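Local coordinates for polyketide synthase (Synechococcus sp., PDB 4GOX), which probably transfers a sulfo group from PAPS to an intermediate of hydrocarbon biosynthesis, acting as the sulfotransferase domain of an olefin synthase, at residues A160-F165 with N180-A185; H153-P158 with F298-P303; P54-L59 with L125-P130. All coordinates share one frame; numbering follows the deposited sequence.

Interaction 1: A160-F165 with N180-A185; sequences AVIESF and NPYALA. With A3P (adenosine-3'-5'-diphosphate), chain B.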
# COMPACT_ATOMS: atom_id res chain seq x y z
N ALA A 160 -9.80 -3.71 15.11
CA ALA A 160 -10.41 -3.97 13.80
C ALA A 160 -9.47 -4.77 12.92
O ALA A 160 -9.91 -5.72 12.30
CB ALA A 160 -10.81 -2.68 13.13
N VAL A 161 -8.17 -4.42 12.92
CA VAL A 161 -7.17 -5.15 12.13
C VAL A 161 -7.06 -6.62 12.62
O VAL A 161 -7.12 -7.55 11.81
CB VAL A 161 -5.80 -4.42 12.12
CG1 VAL A 161 -4.68 -5.34 11.64
CG2 VAL A 161 -5.87 -3.14 11.29
N ILE A 162 -6.94 -6.81 13.95
CA ILE A 162 -6.80 -8.12 14.61
C ILE A 162 -7.97 -9.03 14.28
O ILE A 162 -7.74 -10.14 13.80
CB ILE A 162 -6.52 -8.01 16.15
CG1 ILE A 162 -5.13 -7.40 16.40
CG2 ILE A 162 -6.63 -9.39 16.82
CD1 ILE A 162 -4.95 -6.75 17.77
N GLU A 163 -9.20 -8.54 14.48
CA GLU A 163 -10.43 -9.27 14.17
C GLU A 163 -10.46 -9.71 12.69
O GLU A 163 -10.70 -10.88 12.41
CB GLU A 163 -11.65 -8.39 14.53
CG GLU A 163 -13.00 -9.09 14.42
CD GLU A 163 -13.56 -9.22 13.01
OE1 GLU A 163 -13.50 -8.23 12.25
OE2 GLU A 163 -14.04 -10.32 12.67
N SER A 164 -10.19 -8.77 11.76
CA SER A 164 -10.18 -9.02 10.32
C SER A 164 -9.10 -10.02 9.89
O SER A 164 -9.37 -10.91 9.09
CB SER A 164 -10.02 -7.72 9.55
OG SER A 164 -9.77 -8.02 8.19
N PHE A 165 -7.87 -9.85 10.43
CA PHE A 165 -6.71 -10.70 10.14
C PHE A 165 -6.99 -12.14 10.59
O PHE A 165 -6.59 -13.08 9.90
CB PHE A 165 -5.46 -10.14 10.82
CG PHE A 165 -4.17 -10.81 10.45
CD1 PHE A 165 -3.72 -11.94 11.14
CD2 PHE A 165 -3.37 -10.31 9.43
CE1 PHE A 165 -2.50 -12.53 10.84
CE2 PHE A 165 -2.16 -10.92 9.11
CZ PHE A 165 -1.73 -12.03 9.82
N ASN A 180 -0.23 -18.54 18.16
CA ASN A 180 -1.48 -17.83 18.42
C ASN A 180 -1.73 -16.82 17.31
O ASN A 180 -0.92 -15.90 17.13
CB ASN A 180 -1.43 -17.13 19.80
CG ASN A 180 -2.62 -16.25 20.17
OD1 ASN A 180 -3.69 -16.27 19.54
ND2 ASN A 180 -2.47 -15.48 21.23
N PRO A 181 -2.86 -16.95 16.56
CA PRO A 181 -3.13 -16.00 15.46
C PRO A 181 -3.37 -14.56 15.91
O PRO A 181 -3.00 -13.63 15.19
CB PRO A 181 -4.34 -16.60 14.75
CG PRO A 181 -5.00 -17.45 15.77
CD PRO A 181 -3.91 -17.98 16.65
N TYR A 182 -3.98 -14.38 17.11
CA TYR A 182 -4.26 -13.07 17.70
C TYR A 182 -3.00 -12.28 18.03
O TYR A 182 -2.95 -11.08 17.77
CB TYR A 182 -5.17 -13.20 18.92
CG TYR A 182 -6.59 -13.60 18.55
CD1 TYR A 182 -7.53 -12.64 18.20
CD2 TYR A 182 -6.98 -14.94 18.54
CE1 TYR A 182 -8.83 -13.00 17.84
CE2 TYR A 182 -8.28 -15.31 18.21
CZ TYR A 182 -9.20 -14.34 17.86
OH TYR A 182 -10.49 -14.69 17.52
N ALA A 183 -1.97 -12.96 18.58
CA ALA A 183 -0.68 -12.37 18.93
C ALA A 183 0.08 -11.98 17.67
O ALA A 183 0.66 -10.89 17.61
CB ALA A 183 0.15 -13.34 19.77
N LEU A 184 0.01 -12.83 16.63
CA LEU A 184 0.66 -12.57 15.35
C LEU A 184 0.02 -11.36 14.64
O LEU A 184 0.75 -10.49 14.17
CB LEU A 184 0.69 -13.84 14.47
CG LEU A 184 1.14 -13.70 13.00
CD1 LEU A 184 2.59 -13.19 12.89
CD2 LEU A 184 1.00 -15.03 12.27
N ALA A 185 -1.32 -11.27 14.63
CA ALA A 185 -2.06 -10.16 14.03
C ALA A 185 -1.67 -8.85 14.74
O ALA A 185 -1.33 -7.87 14.07
CB ALA A 185 -3.56 -10.40 14.15
P1 A3P B . -12.80 -6.92 6.19
O1P A3P B . -12.12 -8.07 6.88
O2P A3P B . -13.35 -7.32 4.83
O3P A3P B . -13.70 -6.08 7.05
P2 A3P B . -6.84 -4.13 3.14
O4P A3P B . -5.74 -3.22 3.62
O5P A3P B . -6.61 -5.60 3.30
O6P A3P B . -7.36 -3.72 1.78
O5' A3P B . -8.09 -3.85 4.09
C5' A3P B . -9.23 -4.72 4.09
C4' A3P B . -10.37 -4.05 4.85
O4' A3P B . -10.76 -2.82 4.25
C3' A3P B . -11.66 -4.85 4.89
O3' A3P B . -11.60 -5.88 5.87
C2' A3P B . -12.71 -3.79 5.17
O2' A3P B . -12.94 -3.62 6.57
C1' A3P B . -12.11 -2.51 4.61
N9 A3P B . -12.90 -2.17 3.40
C8 A3P B . -12.84 -2.83 2.21
N7 A3P B . -13.72 -2.30 1.32
C5 A3P B . -14.35 -1.29 1.96
C6 A3P B . -15.42 -0.35 1.61
N6 A3P B . -15.94 -0.38 0.36
N1 A3P B . -15.82 0.56 2.54
C2 A3P B . -15.27 0.60 3.78
N3 A3P B . -14.31 -0.27 4.18
C4 A3P B . -13.82 -1.21 3.33

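Interaction 2: H153-P158 with F298-P303; sequences HLVRHP and FAYDLP. With A3P (adenosine-3'-5'-diphosphate), chain B.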
# COMPACT_ATOMS: atom_id res chain seq x y z
N HIS A 153 0.69 6.97 5.10
CA HIS A 153 0.63 5.96 6.15
C HIS A 153 -0.84 5.81 6.54
O HIS A 153 -1.39 6.65 7.26
CB HIS A 153 1.48 6.41 7.35
CG HIS A 153 1.49 5.47 8.53
ND1 HIS A 153 2.15 5.80 9.71
CD2 HIS A 153 1.00 4.21 8.65
CE1 HIS A 153 1.98 4.76 10.51
NE2 HIS A 153 1.29 3.78 9.91
N LEU A 154 -1.48 4.75 6.07
CA LEU A 154 -2.89 4.49 6.37
C LEU A 154 -2.96 3.66 7.63
O LEU A 154 -2.29 2.64 7.73
CB LEU A 154 -3.59 3.83 5.16
CG LEU A 154 -5.02 3.32 5.35
CD1 LEU A 154 -5.99 4.46 5.66
CD2 LEU A 154 -5.46 2.60 4.13
N VAL A 155 -3.71 4.15 8.63
CA VAL A 155 -3.80 3.49 9.94
C VAL A 155 -5.23 3.12 10.26
O VAL A 155 -6.14 3.92 10.03
CB VAL A 155 -3.19 4.33 11.11
CG1 VAL A 155 -3.03 3.47 12.37
CG2 VAL A 155 -1.84 4.94 10.72
N ARG A 156 -5.41 1.91 10.83
CA ARG A 156 -6.71 1.40 11.30
C ARG A 156 -6.56 0.95 12.74
O ARG A 156 -5.46 0.63 13.18
CB ARG A 156 -7.26 0.28 10.40
CG ARG A 156 -8.73 -0.08 10.71
CD ARG A 156 -9.24 -1.14 9.76
NE ARG A 156 -10.66 -1.40 9.95
CZ ARG A 156 -11.33 -2.38 9.34
NH1 ARG A 156 -10.70 -3.21 8.53
NH2 ARG A 156 -12.62 -2.54 9.56
N HIS A 157 -7.67 0.96 13.49
CA HIS A 157 -7.75 0.58 14.90
C HIS A 157 -7.15 -0.82 15.09
O HIS A 157 -7.47 -1.69 14.27
CB HIS A 157 -9.22 0.61 15.35
CG HIS A 157 -9.37 0.61 16.84
ND1 HIS A 157 -9.13 -0.53 17.59
CD2 HIS A 157 -9.70 1.62 17.67
CE1 HIS A 157 -9.33 -0.17 18.85
NE2 HIS A 157 -9.68 1.11 18.95
N PRO A 158 -6.24 -1.05 16.09
CA PRO A 158 -5.64 -2.39 16.25
C PRO A 158 -6.69 -3.53 16.37
O PRO A 158 -6.49 -4.58 15.74
CB PRO A 158 -4.79 -2.26 17.53
CG PRO A 158 -5.35 -1.06 18.27
CD PRO A 158 -5.74 -0.13 17.13
N PHE A 298 -1.95 7.35 17.71
CA PHE A 298 -2.93 7.61 16.65
C PHE A 298 -4.28 8.04 17.16
O PHE A 298 -5.23 8.05 16.38
CB PHE A 298 -3.10 6.39 15.72
CG PHE A 298 -1.82 5.86 15.16
CD1 PHE A 298 -1.02 6.65 14.35
CD2 PHE A 298 -1.42 4.56 15.44
CE1 PHE A 298 0.18 6.16 13.83
CE2 PHE A 298 -0.23 4.06 14.90
CZ PHE A 298 0.57 4.87 14.12
N ALA A 299 -4.37 8.39 18.46
CA ALA A 299 -5.59 8.84 19.16
C ALA A 299 -6.72 7.79 19.27
O ALA A 299 -7.87 8.17 19.51
CB ALA A 299 -6.11 10.15 18.57
N TYR A 300 -6.40 6.49 19.15
CA TYR A 300 -7.41 5.43 19.32
C TYR A 300 -7.74 5.18 20.79
O TYR A 300 -6.87 5.30 21.64
CB TYR A 300 -6.94 4.12 18.71
CG TYR A 300 -6.92 4.14 17.20
CD1 TYR A 300 -8.08 4.36 16.47
CD2 TYR A 300 -5.74 3.89 16.50
CE1 TYR A 300 -8.07 4.32 15.08
CE2 TYR A 300 -5.72 3.86 15.11
CZ TYR A 300 -6.89 4.07 14.41
OH TYR A 300 -6.85 4.07 13.04
N ASP A 301 -8.99 4.76 21.05
CA ASP A 301 -9.54 4.44 22.38
C ASP A 301 -9.55 2.90 22.55
O ASP A 301 -9.99 2.18 21.64
CB ASP A 301 -10.96 5.01 22.50
CG ASP A 301 -11.54 5.03 23.89
OD1 ASP A 301 -10.81 5.44 24.84
OD2 ASP A 301 -12.74 4.72 24.04
N LEU A 302 -9.03 2.41 23.69
CA LEU A 302 -8.91 0.98 23.98
C LEU A 302 -9.62 0.55 25.30
O LEU A 302 -9.07 0.76 26.39
CB LEU A 302 -7.42 0.53 23.98
CG LEU A 302 -6.55 1.02 22.81
CD1 LEU A 302 -5.11 0.91 23.15
CD2 LEU A 302 -6.87 0.28 21.51
N PRO A 303 -10.83 -0.07 25.21
CA PRO A 303 -11.54 -0.47 26.44
C PRO A 303 -11.03 -1.78 27.07
O PRO A 303 -10.94 -2.82 26.42
CB PRO A 303 -13.00 -0.55 26.01
CG PRO A 303 -12.96 -0.80 24.53
CD PRO A 303 -11.62 -0.39 24.00
P1 A3P B . -12.80 -6.92 6.19
O1P A3P B . -12.12 -8.07 6.88
O2P A3P B . -13.35 -7.32 4.83
O3P A3P B . -13.70 -6.08 7.05
P2 A3P B . -6.84 -4.13 3.14
O4P A3P B . -5.74 -3.22 3.62
O5P A3P B . -6.61 -5.60 3.30
O6P A3P B . -7.36 -3.72 1.78
O5' A3P B . -8.09 -3.85 4.09
C5' A3P B . -9.23 -4.72 4.09
C4' A3P B . -10.37 -4.05 4.85
O4' A3P B . -10.76 -2.82 4.25
C3' A3P B . -11.66 -4.85 4.89
O3' A3P B . -11.60 -5.88 5.87
C2' A3P B . -12.71 -3.79 5.17
O2' A3P B . -12.94 -3.62 6.57
C1' A3P B . -12.11 -2.51 4.61
N9 A3P B . -12.90 -2.17 3.40
C8 A3P B . -12.84 -2.83 2.21
N7 A3P B . -13.72 -2.30 1.32
C5 A3P B . -14.35 -1.29 1.96
C6 A3P B . -15.42 -0.35 1.61
N6 A3P B . -15.94 -0.38 0.36
N1 A3P B . -15.82 0.56 2.54
C2 A3P B . -15.27 0.60 3.78
N3 A3P B . -14.31 -0.27 4.18
C4 A3P B . -13.82 -1.21 3.33

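Interaction 3: P54-L59 with L125-P130; sequences PELHLL and LIDKSP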
# COMPACT_ATOMS: atom_id res chain seq x y z
N PRO A 54 -3.06 -2.52 -8.85
CA PRO A 54 -2.98 -3.50 -7.76
C PRO A 54 -1.50 -3.76 -7.40
O PRO A 54 -0.62 -3.43 -8.19
CB PRO A 54 -3.63 -4.76 -8.35
CG PRO A 54 -3.58 -4.59 -9.81
CD PRO A 54 -3.53 -3.14 -10.12
N GLU A 55 -1.24 -4.29 -6.19
CA GLU A 55 0.10 -4.53 -5.63
C GLU A 55 1.20 -4.95 -6.60
O GLU A 55 1.20 -6.09 -7.09
CB GLU A 55 0.03 -5.53 -4.46
CG GLU A 55 -0.39 -4.87 -3.16
CD GLU A 55 -1.15 -5.75 -2.20
OE1 GLU A 55 -2.23 -5.32 -1.74
OE2 GLU A 55 -0.62 -6.82 -1.82
N LEU A 56 2.13 -4.01 -6.88
CA LEU A 56 3.33 -4.24 -7.71
C LEU A 56 4.32 -5.17 -7.02
O LEU A 56 4.97 -5.99 -7.68
CB LEU A 56 4.00 -2.89 -8.04
CG LEU A 56 3.12 -1.90 -8.85
CD1 LEU A 56 3.72 -0.50 -8.81
CD2 LEU A 56 2.98 -2.35 -10.33
N HIS A 57 4.46 -5.05 -5.66
CA HIS A 57 5.38 -5.86 -4.85
C HIS A 57 6.81 -5.86 -5.40
O HIS A 57 7.35 -6.90 -5.75
CB HIS A 57 4.83 -7.30 -4.58
CG HIS A 57 5.38 -7.88 -3.30
ND1 HIS A 57 5.21 -7.23 -2.07
CD2 HIS A 57 6.16 -8.97 -3.10
CE1 HIS A 57 5.83 -7.98 -1.18
NE2 HIS A 57 6.42 -9.03 -1.75
N LEU A 58 7.38 -4.65 -5.56
CA LEU A 58 8.73 -4.44 -6.13
C LEU A 58 9.80 -4.06 -5.08
O LEU A 58 10.91 -4.58 -5.12
CB LEU A 58 8.65 -3.30 -7.16
CG LEU A 58 7.89 -3.59 -8.47
CD1 LEU A 58 7.63 -2.29 -9.25
CD2 LEU A 58 8.68 -4.59 -9.32
N LEU A 59 9.47 -3.15 -4.15
CA LEU A 59 10.39 -2.64 -3.13
C LEU A 59 11.23 -3.66 -2.34
O LEU A 59 12.41 -3.36 -2.14
CB LEU A 59 9.68 -1.61 -2.25
CG LEU A 59 10.54 -0.57 -1.51
CD1 LEU A 59 11.25 0.36 -2.50
CD2 LEU A 59 9.67 0.28 -0.61
N LEU A 125 2.57 7.74 -10.07
CA LEU A 125 2.51 6.34 -9.74
C LEU A 125 2.41 6.17 -8.23
O LEU A 125 3.12 6.80 -7.46
CB LEU A 125 3.75 5.62 -10.30
CG LEU A 125 3.95 4.13 -9.91
CD1 LEU A 125 2.93 3.24 -10.61
CD2 LEU A 125 5.37 3.66 -10.26
N ILE A 126 1.46 5.33 -7.82
CA ILE A 126 1.20 5.01 -6.43
C ILE A 126 1.44 3.52 -6.27
O ILE A 126 0.76 2.72 -6.91
CB ILE A 126 -0.25 5.38 -5.97
CG1 ILE A 126 -0.78 6.77 -6.47
CG2 ILE A 126 -0.43 5.14 -4.45
CD1 ILE A 126 -0.22 8.06 -5.87
N ASP A 127 2.39 3.15 -5.38
CA ASP A 127 2.66 1.76 -5.06
C ASP A 127 2.01 1.49 -3.70
O ASP A 127 2.53 1.93 -2.68
CB ASP A 127 4.19 1.47 -5.02
CG ASP A 127 4.57 0.02 -4.69
OD1 ASP A 127 5.74 -0.33 -4.88
OD2 ASP A 127 3.68 -0.76 -4.21
N LYS A 128 0.89 0.76 -3.69
CA LYS A 128 0.24 0.41 -2.42
C LYS A 128 0.81 -0.92 -1.97
O LYS A 128 0.92 -1.86 -2.77
CB LYS A 128 -1.30 0.27 -2.61
CG LYS A 128 -2.05 -0.06 -1.29
CD LYS A 128 -2.25 -1.57 -1.02
CE LYS A 128 -3.49 -2.11 -1.71
NZ LYS A 128 -3.99 -3.36 -1.07
N SER A 129 1.16 -1.01 -0.70
CA SER A 129 1.58 -2.27 -0.11
C SER A 129 1.21 -2.41 1.36
O SER A 129 1.68 -1.62 2.18
CB SER A 129 3.07 -2.50 -0.27
OG SER A 129 3.45 -3.64 0.48
N PRO A 130 0.51 -3.51 1.73
CA PRO A 130 0.25 -3.78 3.16
C PRO A 130 1.36 -4.63 3.81
O PRO A 130 1.20 -5.13 4.92
CB PRO A 130 -1.07 -4.57 3.14
CG PRO A 130 -1.10 -5.25 1.76
CD PRO A 130 -0.10 -4.54 0.85
O HOH W 1 1.73 -1.41 -5.93
O HOH W 2 3.11 -3.22 -3.59
O HOH W 3 3.30 -5.37 -1.72

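Interaction 1: A160-F165 with N180-A185
F165 and A185 form the tight part of this helix–helix contact. The A185 methyl CB lies 3.4 Å from F165 CD1, and A185 CA sits over one face of the ring, 4.2 Å from its centroid, a CH-pi contact. The phenyl group is placed there by its first torsion, which sets CG anti to the backbone N (chi1 -172°). I162 flanks the same methyl: its CA and CG1 both come within 4.1 Å of A185 CB. The small alanine lets the backbones come together, with the CA atoms of I162 and A185 5.2 Å apart, although the short axes of 160-165 and 181-185 stay 9.0 Å apart and run at 132°, nearer antiparallel than parallel.

The looser side is made by Y182 and L184, which are more exposed: I162 CG2 meets the edge of the Y182 ring at CD1 (3.6 Å), while L184 CG only grazes F165 CE1 at 4.4 Å. At the solvent-facing start of helix 181-202, N180 OD1 accepts from Y182 N in an Asx turn, its donor lying above the carbonyl plane.

S164, on the same helix as F165, takes no part in this packing. Its OG donates to O1P of the 3'-phosphate of A3P at 2.7 Å and is also hydrogen-bonded to R34 NE. The contact with 180-185 is held by apolar and aromatic carbon, from I162 and F165 against Y182, L184 and A185, while a serine of helix 158-167 grips the nucleotide, consistent with the 3'-phosphate-binding helix of sulfotransferases.

Interaction 2: H153-P158 with F298-P303
V155 and F298 make the apolar centre: V155 CG1 stands over one face of the phenyl ring, 3.8 Å from its centroid, a CH-pi contact. H153 CE1 reaches the far end of that ring, 3.9 Å from F298 CZ, while its two ring nitrogens are bonded to Y208 and N193. V155 CG1 also touches the edge of the Y300 ring, 3.9 Å from CE2, so one methyl serves two aromatic rings.

Moving outward, Y300 lies across the turn that follows strand 149-155. H157 CA packs over one face of its ring, 3.7 Å from the centroid. The imidazole then presents its edge to the face in an offset edge-to-face pair, planes at 64°, with H157 CD2 3.4 Å from Y300 CD1. This placement follows from CG of H157 standing anti to the backbone N (chi1 -164°). Beyond it, L302 CD2 closes against P158 CG at 3.8 Å.

The polar edge begins at H157 NE2, which donates to D301 O at 2.9 Å in a nearly straight bond (164°), the oxygen lying in the ring plane. H157 ND1 caps Y159 N at the start of helix 158-167, and Y300 OH is bonded to E214 OE1. On the other side of the backbone, the extended R156 side chain makes weak hydrogen bonds to A3P O2', the one from NH1 being 3.0 Å long, and is steadied by R34 O and L274 O. With its ND1 accepting from Y159 N and its NE2 donating to D301 O, H157 is most simply read as a neutral, NE2-protonated ring that couples the helix start to the C-terminal tail.

Interaction 3: P54-L59 with L125-P130
E55 meets K128 and P130 across this contact. Its OE1 takes K128 NZ at 2.7 Å in a salt bridge, approached nearly along the C-O bond direction, and the carboxylate also meets the proline ring tip to tip, P130 CD being 3.4 Å from OE1. The lysine gets there because its chain bends at chi2 (-92°) and chi3 (-85°).

L56 supplies the apolar part: CD1 is 4.2 Å from L125 CD1. Its backbone N is bonded to water 1 at 2.8 Å, and that water reaches D127 OD2. At H57 the backbone N is bonded to water 2, which also joins D127 OD2 (2.6 Å) and K128 O. The other carboxylate oxygen, D127 OD1, is held by the hydroxyls of Y113 and Y132. Water 3 lies in the plane of the H57 ring and bridges ND1 (2.7 Å) to S129 OG, itself bonded to Y132 N. L58 and L59 turn to helix 109-119.

A loop laid over the C-terminal end of a parallel strand, with K128 near A3P and bonded to nucleotide-binding T38, fits the 5'-phosphate end of the nucleotide site, where PAPS would probably carry its sulfo group, in the P-loop-like sulfotransferase fold.

In the fold
From the N terminus, interaction 3 closes first: the loop after strand 50-51 returns to strand 124-129 across 65 residues that are largely helical. Further on, strand 149-155 opens the span that interaction 2 closes 139 residues later, where the tail beyond helix 289-297 folds back on it. Interaction 1 falls within that span, a short closure from helix 158-167 to helix 181-202. Interactions 1 and 2 touch directly, V161 CG2 lying 3.8 Å from R156 CB, and both contact A3P. Interaction 3 stands apart in series, its centre about 23 Å from each of the others, yet it reaches the same parallel sheet as interaction 2.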